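Local coordinates for protein putative thiosugar synthase (Amycolatopsis orientalis, PDB 4N6F) that probably makes a 2-thiosugar phosphate by transferring sulphur from a carrier protein to a phosphosugar, through chemistry resembling that of thiazole synthase, at residues N118-A123 and F142-L147; V163-V168 and V191-G196; G195-A200 and S212-N217. All coordinates share one frame; numbering follows the deposited sequence.

Contact 1. Residues N118-A123 and F142-L147; sequences NTPDNA and FILPDL
Asp-146 OD2 is the best-held polar atom here: it is hydrogen-bonded to Thr-149 OG1, and with the cap that the Asp-146 side chain places on a backbone N of helix 147-156, two interactions grip the carboxylate. Its CG stands anti to the backbone N (chi1 177°), and the group serves its own helix rather than residues 118-123. Asn-122 comes closest to it across the contact, the planes of amide and carboxylate turned 45° apart. The same amide faces the backbone of Leu-144, with Asn-122 CG 4.0 Å from Leu-144 N and equally far from Leu-144 O. It also crosses Ile-143 at about a right angle, where Asn-122 CG is 4.1 Å from Ile-143 CB.

Residues 118-123 lead into helix 122-134 of a beta-alpha-beta unit running from strand 108-111 to strand 138-143, so this contact sets the start of the helix beside the C-terminal end of the following strand of the TIM barrel. Asp-121 is the N-cap of that helix.

Apolar packing centres on Pro-120. Its CG makes a CH-pi contact over one face of Phe-142, 3.9 Å from the ring centroid and 21° off the normal, displaced toward the rim so that Phe-142 CD2 is 3.7 Å from Pro-120 CG. Pro-120 CB rests 3.4 Å from Phe-142 O. On the proline's other flank, Leu-144 CD2 lies 3.9 Å from Pro-120 CD. Thr-119, crossing Leu-144 nearly perpendicularly, puts its methyl at the leucine fork: Thr-119 CG2 is 3.7 Å from both Leu-144 CD1 and Leu-144 CD2. The Phe-142 side chain also touches the bound fructose 6-phosphate, which places the Pro-120 ring in the second shell of the sugar pocket.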
# COMPACT_ATOMS: atom_id res chain seq x y z
N ASN A 118 2.86 2.41 28.16
CA ASN A 118 2.67 3.23 26.95
C ASN A 118 1.51 2.74 26.06
O ASN A 118 1.54 2.88 24.84
CB ASN A 118 3.97 3.30 26.15
CG ASN A 118 4.06 4.55 25.29
OD1 ASN A 118 3.36 5.53 25.53
ND2 ASN A 118 4.92 4.52 24.28
N THR A 119 0.50 2.19 26.71
CA THR A 119 -0.69 1.66 26.07
C THR A 119 -1.87 2.54 26.52
O THR A 119 -1.91 2.96 27.68
CB THR A 119 -0.90 0.19 26.49
OG1 THR A 119 -0.10 -0.66 25.65
CG2 THR A 119 -2.33 -0.24 26.39
N PRO A 120 -2.82 2.83 25.61
CA PRO A 120 -3.96 3.62 26.06
C PRO A 120 -4.72 2.93 27.19
O PRO A 120 -4.93 1.72 27.13
CB PRO A 120 -4.85 3.72 24.82
CG PRO A 120 -3.97 3.44 23.67
CD PRO A 120 -2.85 2.56 24.17
N ASP A 121 -5.09 3.70 28.20
CA ASP A 121 -5.95 3.27 29.30
C ASP A 121 -7.39 3.61 28.91
O ASP A 121 -7.83 4.75 29.06
CB ASP A 121 -5.53 4.00 30.59
CG ASP A 121 -6.49 3.78 31.76
OD1 ASP A 121 -7.42 2.95 31.66
OD2 ASP A 121 -6.31 4.47 32.79
N ASN A 122 -8.12 2.61 28.41
CA ASN A 122 -9.46 2.82 27.85
C ASN A 122 -10.43 3.49 28.81
O ASN A 122 -11.07 4.48 28.45
CB ASN A 122 -10.05 1.51 27.32
CG ASN A 122 -9.54 1.15 25.92
OD1 ASN A 122 -10.13 0.30 25.25
ND2 ASN A 122 -8.47 1.78 25.48
N ALA A 123 -10.54 2.95 30.02
CA ALA A 123 -11.50 3.47 31.01
C ALA A 123 -11.15 4.89 31.43
O ALA A 123 -12.02 5.74 31.52
CB ALA A 123 -11.56 2.55 32.23
N PHE A 142 -7.34 8.20 21.90
CA PHE A 142 -6.60 7.02 21.46
C PHE A 142 -7.04 5.87 22.35
O PHE A 142 -7.04 5.99 23.58
CB PHE A 142 -5.10 7.30 21.64
CG PHE A 142 -4.18 6.31 20.96
CD1 PHE A 142 -4.56 5.58 19.85
CD2 PHE A 142 -2.89 6.17 21.42
CE1 PHE A 142 -3.68 4.70 19.24
CE2 PHE A 142 -2.00 5.28 20.82
CZ PHE A 142 -2.40 4.54 19.73
N ILE A 143 -7.46 4.76 21.72
CA ILE A 143 -7.89 3.57 22.45
C ILE A 143 -7.35 2.29 21.84
O ILE A 143 -7.00 2.23 20.65
CB ILE A 143 -9.44 3.45 22.53
CG1 ILE A 143 -10.06 3.32 21.14
CG2 ILE A 143 -10.03 4.65 23.25
CD1 ILE A 143 -11.47 2.76 21.15
N LEU A 144 -7.25 1.26 22.68
CA LEU A 144 -7.16 -0.12 22.24
C LEU A 144 -8.49 -0.49 21.61
O LEU A 144 -9.55 -0.09 22.12
CB LEU A 144 -6.88 -1.07 23.40
CG LEU A 144 -5.61 -0.83 24.22
CD1 LEU A 144 -5.50 -1.86 25.34
CD2 LEU A 144 -4.38 -0.88 23.33
N PRO A 145 -8.45 -1.26 20.50
CA PRO A 145 -9.68 -1.59 19.80
C PRO A 145 -10.64 -2.34 20.71
O PRO A 145 -10.44 -3.52 20.99
CB PRO A 145 -9.21 -2.45 18.62
CG PRO A 145 -7.84 -2.92 18.98
CD PRO A 145 -7.26 -1.86 19.86
N ASP A 146 -11.63 -1.63 21.22
CA ASP A 146 -12.65 -2.21 22.06
C ASP A 146 -13.95 -1.50 21.74
O ASP A 146 -14.05 -0.27 21.82
CB ASP A 146 -12.33 -2.05 23.54
CG ASP A 146 -13.42 -2.60 24.43
OD1 ASP A 146 -13.57 -3.83 24.47
OD2 ASP A 146 -14.15 -1.81 25.07
N LEU A 147 -14.95 -2.30 21.40
CA LEU A 147 -16.21 -1.84 20.87
C LEU A 147 -17.00 -1.02 21.88
O LEU A 147 -17.50 0.06 21.56
CB LEU A 147 -17.00 -3.08 20.41
CG LEU A 147 -18.26 -2.97 19.55
CD1 LEU A 147 -19.47 -2.96 20.45
CD2 LEU A 147 -18.26 -1.78 18.60

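Contact 2. Residues V163-V168 and V191-G196; sequences VMASPV and VVVEGG. With F6R (fructose -6-phosphate), chain F.
Backbone hydrogen bonds define this contact as parallel beta pairing, Val-163 beside Val-193 and Met-164 beside Glu-194. Val-163 N donates to Val-192 O at 2.8 Å, almost along the carbonyl axis (C=O...N 168°), and Glu-194 N returns a bond to Val-163 O. Past the end of strand 161-164 the pairing continues: Ala-165 N binds Glu-194 O and Ser-166 N binds Gly-195 O. From Glu-194 N onward the donors lie progressively farther above the carbonyl planes, reaching 40° at Ala-165 N and 45° at Ser-166 N. A CA-H...O contact, 3.0 Å from Met-164 CA to Glu-194 O, gives that carbonyl a second neighbour.

Apolar contacts lie on the sheet face of Val-163 and Val-193, which in this TIM barrel is turned to the helices. Val-163 CG2 meets Val-191 CG1 obliquely at 3.8 Å, and Ala-165 CB sits 3.7 Å from Val-193 CG1; helix 177-186, which links the strands in a beta-alpha-beta unit, packs on Val-163 and Val-191.

Close packing marks the turn at Gly-195 and Gly-196, both at positive phi. Gly-196 CA comes within 3.3 Å of Ser-166 OG, whose stronger hydrogen bond is to Gly-173 O.

Ligand contacts come from the opposite face and the loop ends. Glu-194 reaches inward as an extended chain, CG anti to the backbone N, and accepts a hydrogen bond from fructose 6-phosphate O4 on OE1 at 2.5 Å. Its OE2 forms a salt bridge with Arg-162, while Gly-196 N donates to phosphate O3P at 2.9 Å. The short O4 bond and the arginine partner are consistent with a buried, ionised carboxylate whose charge is partly balanced and that holds the O4 hydroxyl in place.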
# COMPACT_ATOMS: atom_id res chain seq x y z
N VAL A 163 -7.26 4.52 16.94
CA VAL A 163 -7.34 3.12 17.37
C VAL A 163 -5.98 2.45 17.18
O VAL A 163 -5.36 2.57 16.13
CB VAL A 163 -8.44 2.38 16.57
CG1 VAL A 163 -8.45 0.90 16.89
CG2 VAL A 163 -9.80 2.99 16.87
N MET A 164 -5.50 1.75 18.21
CA MET A 164 -4.15 1.21 18.21
C MET A 164 -4.05 0.00 17.30
O MET A 164 -4.82 -0.94 17.43
CB MET A 164 -3.69 0.84 19.62
CG MET A 164 -2.34 0.12 19.67
SD MET A 164 -1.60 0.07 21.31
CE MET A 164 -0.47 1.45 21.20
N ALA A 165 -3.10 0.06 16.36
CA ALA A 165 -2.83 -1.04 15.45
C ALA A 165 -1.90 -2.08 16.09
O ALA A 165 -2.15 -3.27 16.00
CB ALA A 165 -2.20 -0.50 14.17
N SER A 166 -0.82 -1.61 16.70
CA SER A 166 0.10 -2.45 17.45
C SER A 166 0.91 -1.54 18.39
O SER A 166 0.69 -0.33 18.40
CB SER A 166 1.01 -3.24 16.50
OG SER A 166 1.74 -2.37 15.67
N PRO A 167 1.83 -2.12 19.19
CA PRO A 167 2.47 -1.27 20.19
C PRO A 167 3.28 -0.12 19.60
O PRO A 167 3.86 -0.25 18.51
CB PRO A 167 3.38 -2.24 20.96
CG PRO A 167 2.71 -3.57 20.80
CD PRO A 167 2.16 -3.54 19.40
N VAL A 168 3.30 0.99 20.33
CA VAL A 168 3.98 2.20 19.92
C VAL A 168 5.46 1.94 19.69
O VAL A 168 6.10 1.29 20.51
CB VAL A 168 3.80 3.31 20.97
CG1 VAL A 168 4.67 4.52 20.67
CG2 VAL A 168 2.34 3.74 21.02
N VAL A 191 -12.35 6.89 11.98
CA VAL A 191 -11.31 6.16 12.69
C VAL A 191 -9.94 6.44 12.05
O VAL A 191 -9.78 6.37 10.82
CB VAL A 191 -11.61 4.64 12.71
CG1 VAL A 191 -10.41 3.83 13.19
CG2 VAL A 191 -12.80 4.35 13.60
N VAL A 192 -8.99 6.80 12.90
CA VAL A 192 -7.59 7.00 12.55
C VAL A 192 -6.81 5.81 13.12
O VAL A 192 -6.85 5.56 14.33
CB VAL A 192 -7.02 8.31 13.15
CG1 VAL A 192 -5.53 8.47 12.83
CG2 VAL A 192 -7.79 9.54 12.66
N VAL A 193 -6.13 5.07 12.26
CA VAL A 193 -5.28 3.96 12.73
C VAL A 193 -3.92 4.51 13.16
O VAL A 193 -3.33 5.35 12.48
CB VAL A 193 -5.14 2.86 11.65
CG1 VAL A 193 -4.13 1.80 12.07
CG2 VAL A 193 -6.49 2.19 11.42
N GLU A 194 -3.44 4.04 14.32
CA GLU A 194 -2.27 4.63 14.95
C GLU A 194 -1.57 3.63 15.87
O GLU A 194 -2.21 2.81 16.52
CB GLU A 194 -2.70 5.87 15.74
CG GLU A 194 -1.60 6.59 16.52
CD GLU A 194 -2.10 7.87 17.18
OE1 GLU A 194 -1.41 8.37 18.10
OE2 GLU A 194 -3.19 8.36 16.80
N GLY A 195 -0.24 3.72 15.92
CA GLY A 195 0.56 2.90 16.81
C GLY A 195 1.17 1.71 16.10
O GLY A 195 0.45 0.82 15.62
N GLY A 196 2.49 1.69 16.03
CA GLY A 196 3.20 0.54 15.48
C GLY A 196 3.25 0.49 13.96
O GLY A 196 3.69 -0.51 13.40
C1 F6R F . 0.12 10.79 20.31
C2 F6R F . 1.43 10.63 19.58
C3 F6R F . 2.30 9.41 19.72
C4 F6R F . 1.68 8.28 18.90
C5 F6R F . 2.67 7.14 18.66
C6 F6R F . 2.29 6.32 17.45
O2 F6R F . 1.79 11.51 18.78
O3 F6R F . 2.49 8.98 21.07
O4 F6R F . 0.54 7.76 19.60
O5 F6R F . 4.00 7.64 18.46
O6 F6R F . 3.15 5.19 17.38
P F6R F . 4.40 5.10 16.39
O1P F6R F . 5.42 5.98 17.05
O2P F6R F . 3.94 5.62 15.05
O3P F6R F . 4.66 3.62 16.38

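Contact 3. Residues G195-A200 and S212-N217; sequences GGIGSA and SATLVN. With F6R (fructose -6-phosphate), chain F.
Ile-197 points toward strand 213-216 and spreads its two branches over successive outward-facing side chains. CG2, anti to its backbone N, meets Val-216 CG1 at 3.8 Å; CG1, anti to the carbonyl carbon (chi1 -61°), turns the other way and meets Thr-214 CG2, also at 3.8 Å. Both pairs cross obliquely, methyl on methyl at Val-216 and methylene on methyl at Thr-214. Met-233 of helix 226-245 packs on Ile-197 and Val-216, and Val-203 of helix 200-208 on Ile-197 and Thr-214. Leu-215 takes the other side of the strand, its CD2 4.2 Å from fructose 6-phosphate C4.

Water joins the two backbones. One molecule accepts from Gly-195 N at 2.8 Å and donates to Leu-215 O and phosphate O2P; a second donates to Ile-197 O and to O2P, and accepts from Asn-217 N. Asn-217 ND2 binds sugar O5 at 3.1 Å, while Tyr-33 holds its OD1.

The segments follow and form the seventh and eighth strands, whose ends make the phosphate site seen in many TIM barrels. Asn-217 N donates weakly to O2P, so backbone dipoles of this strand end and the glycine loop, with bridging waters and no charged side chain from either segment, probably stabilise the phosphate's negative charge.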
# COMPACT_ATOMS: atom_id res chain seq x y z
N GLY A 195 -0.24 3.72 15.92
CA GLY A 195 0.56 2.90 16.81
C GLY A 195 1.17 1.71 16.10
O GLY A 195 0.45 0.82 15.62
N GLY A 196 2.49 1.69 16.03
CA GLY A 196 3.20 0.54 15.48
C GLY A 196 3.25 0.49 13.96
O GLY A 196 3.69 -0.51 13.40
N ILE A 197 2.80 1.55 13.30
CA ILE A 197 2.93 1.65 11.86
C ILE A 197 4.42 1.73 11.52
O ILE A 197 5.17 2.53 12.10
CB ILE A 197 2.21 2.87 11.26
CG1 ILE A 197 0.70 2.82 11.55
CG2 ILE A 197 2.44 2.95 9.76
CD1 ILE A 197 -0.01 1.63 10.95
N GLY A 198 4.82 0.91 10.57
CA GLY A 198 6.22 0.67 10.24
C GLY A 198 6.60 1.14 8.84
O GLY A 198 7.71 1.62 8.63
N SER A 199 5.68 0.98 7.89
CA SER A 199 5.96 1.33 6.49
C SER A 199 4.69 1.61 5.70
O SER A 199 3.57 1.46 6.21
CB SER A 199 6.73 0.20 5.81
OG SER A 199 5.91 -0.94 5.61
N ALA A 200 4.87 1.99 4.44
CA ALA A 200 3.77 2.38 3.56
C ALA A 200 2.70 1.30 3.38
O ALA A 200 1.52 1.63 3.22
CB ALA A 200 4.32 2.78 2.20
N SER A 212 -10.12 6.33 8.03
CA SER A 212 -10.16 7.62 7.33
C SER A 212 -8.76 8.20 7.22
O SER A 212 -8.50 9.04 6.36
CB SER A 212 -11.05 8.61 8.08
OG SER A 212 -12.39 8.17 8.06
N ALA A 213 -7.87 7.77 8.12
CA ALA A 213 -6.50 8.26 8.13
C ALA A 213 -5.61 7.38 9.00
O ALA A 213 -6.09 6.47 9.71
CB ALA A 213 -6.46 9.70 8.64
N THR A 214 -4.32 7.68 8.94
CA THR A 214 -3.31 7.00 9.72
C THR A 214 -2.41 8.04 10.38
O THR A 214 -2.07 9.04 9.76
CB THR A 214 -2.45 6.11 8.81
OG1 THR A 214 -3.31 5.21 8.10
CG2 THR A 214 -1.46 5.29 9.61
N LEU A 215 -2.04 7.80 11.63
CA LEU A 215 -1.09 8.66 12.31
C LEU A 215 0.22 7.91 12.40
O LEU A 215 0.25 6.78 12.90
CB LEU A 215 -1.57 9.08 13.69
CG LEU A 215 -0.71 10.18 14.35
CD1 LEU A 215 -1.55 11.09 15.23
CD2 LEU A 215 0.45 9.61 15.15
N VAL A 216 1.26 8.52 11.91
CA VAL A 216 2.57 7.95 11.93
C VAL A 216 3.55 8.84 12.66
O VAL A 216 3.40 10.01 12.69
CB VAL A 216 3.08 7.63 10.53
CG1 VAL A 216 2.12 6.70 9.84
CG2 VAL A 216 3.28 8.87 9.71
N ASN A 217 4.50 8.21 13.32
CA ASN A 217 5.59 8.85 14.02
C ASN A 217 6.93 8.13 13.89
O ASN A 217 7.76 8.54 13.15
CB ASN A 217 5.22 9.02 15.49
CG ASN A 217 6.33 9.63 16.31
OD1 ASN A 217 7.34 10.00 15.80
ND2 ASN A 217 6.12 9.73 17.58
C1 F6R F . 0.12 10.79 20.31
C2 F6R F . 1.43 10.63 19.58
C3 F6R F . 2.30 9.41 19.72
C4 F6R F . 1.68 8.28 18.90
C5 F6R F . 2.67 7.14 18.66
C6 F6R F . 2.29 6.32 17.45
O2 F6R F . 1.79 11.51 18.78
O3 F6R F . 2.49 8.98 21.07
O4 F6R F . 0.54 7.76 19.60
O5 F6R F . 4.00 7.64 18.46
O6 F6R F . 3.15 5.19 17.38
P F6R F . 4.40 5.10 16.39
O1P F6R F . 5.42 5.98 17.05
O2P F6R F . 3.94 5.62 15.05
O3P F6R F . 4.66 3.62 16.38
O HOH W 1 1.66 4.72 14.16
O HOH W 2 5.03 5.13 12.80

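Contacts 2 and 3 are buried and lie with centres about 7 Å apart, whereas contact 1 is only partly buried and sits farther from the chain's centre, at a helix start. All three reach the same parallel sheet. Strand 138-143 of contact 1 neighbours strand 161-164 of contact 2, where Ile-143 O and Met-164 N, 2.9 Å apart, are probably hydrogen-bonded; contacts 2 and 3 share Gly-195 and Gly-196. Chemistry changes around the barrel: contact 1 relies on proline, aromatic and methyl packing, contact 2 on direct backbone bonds, and contact 3 on one isoleucine plus waters. Contact 1 meets the ligand through an aromatic side chain, while contacts 2 and 3 give it polar bonds.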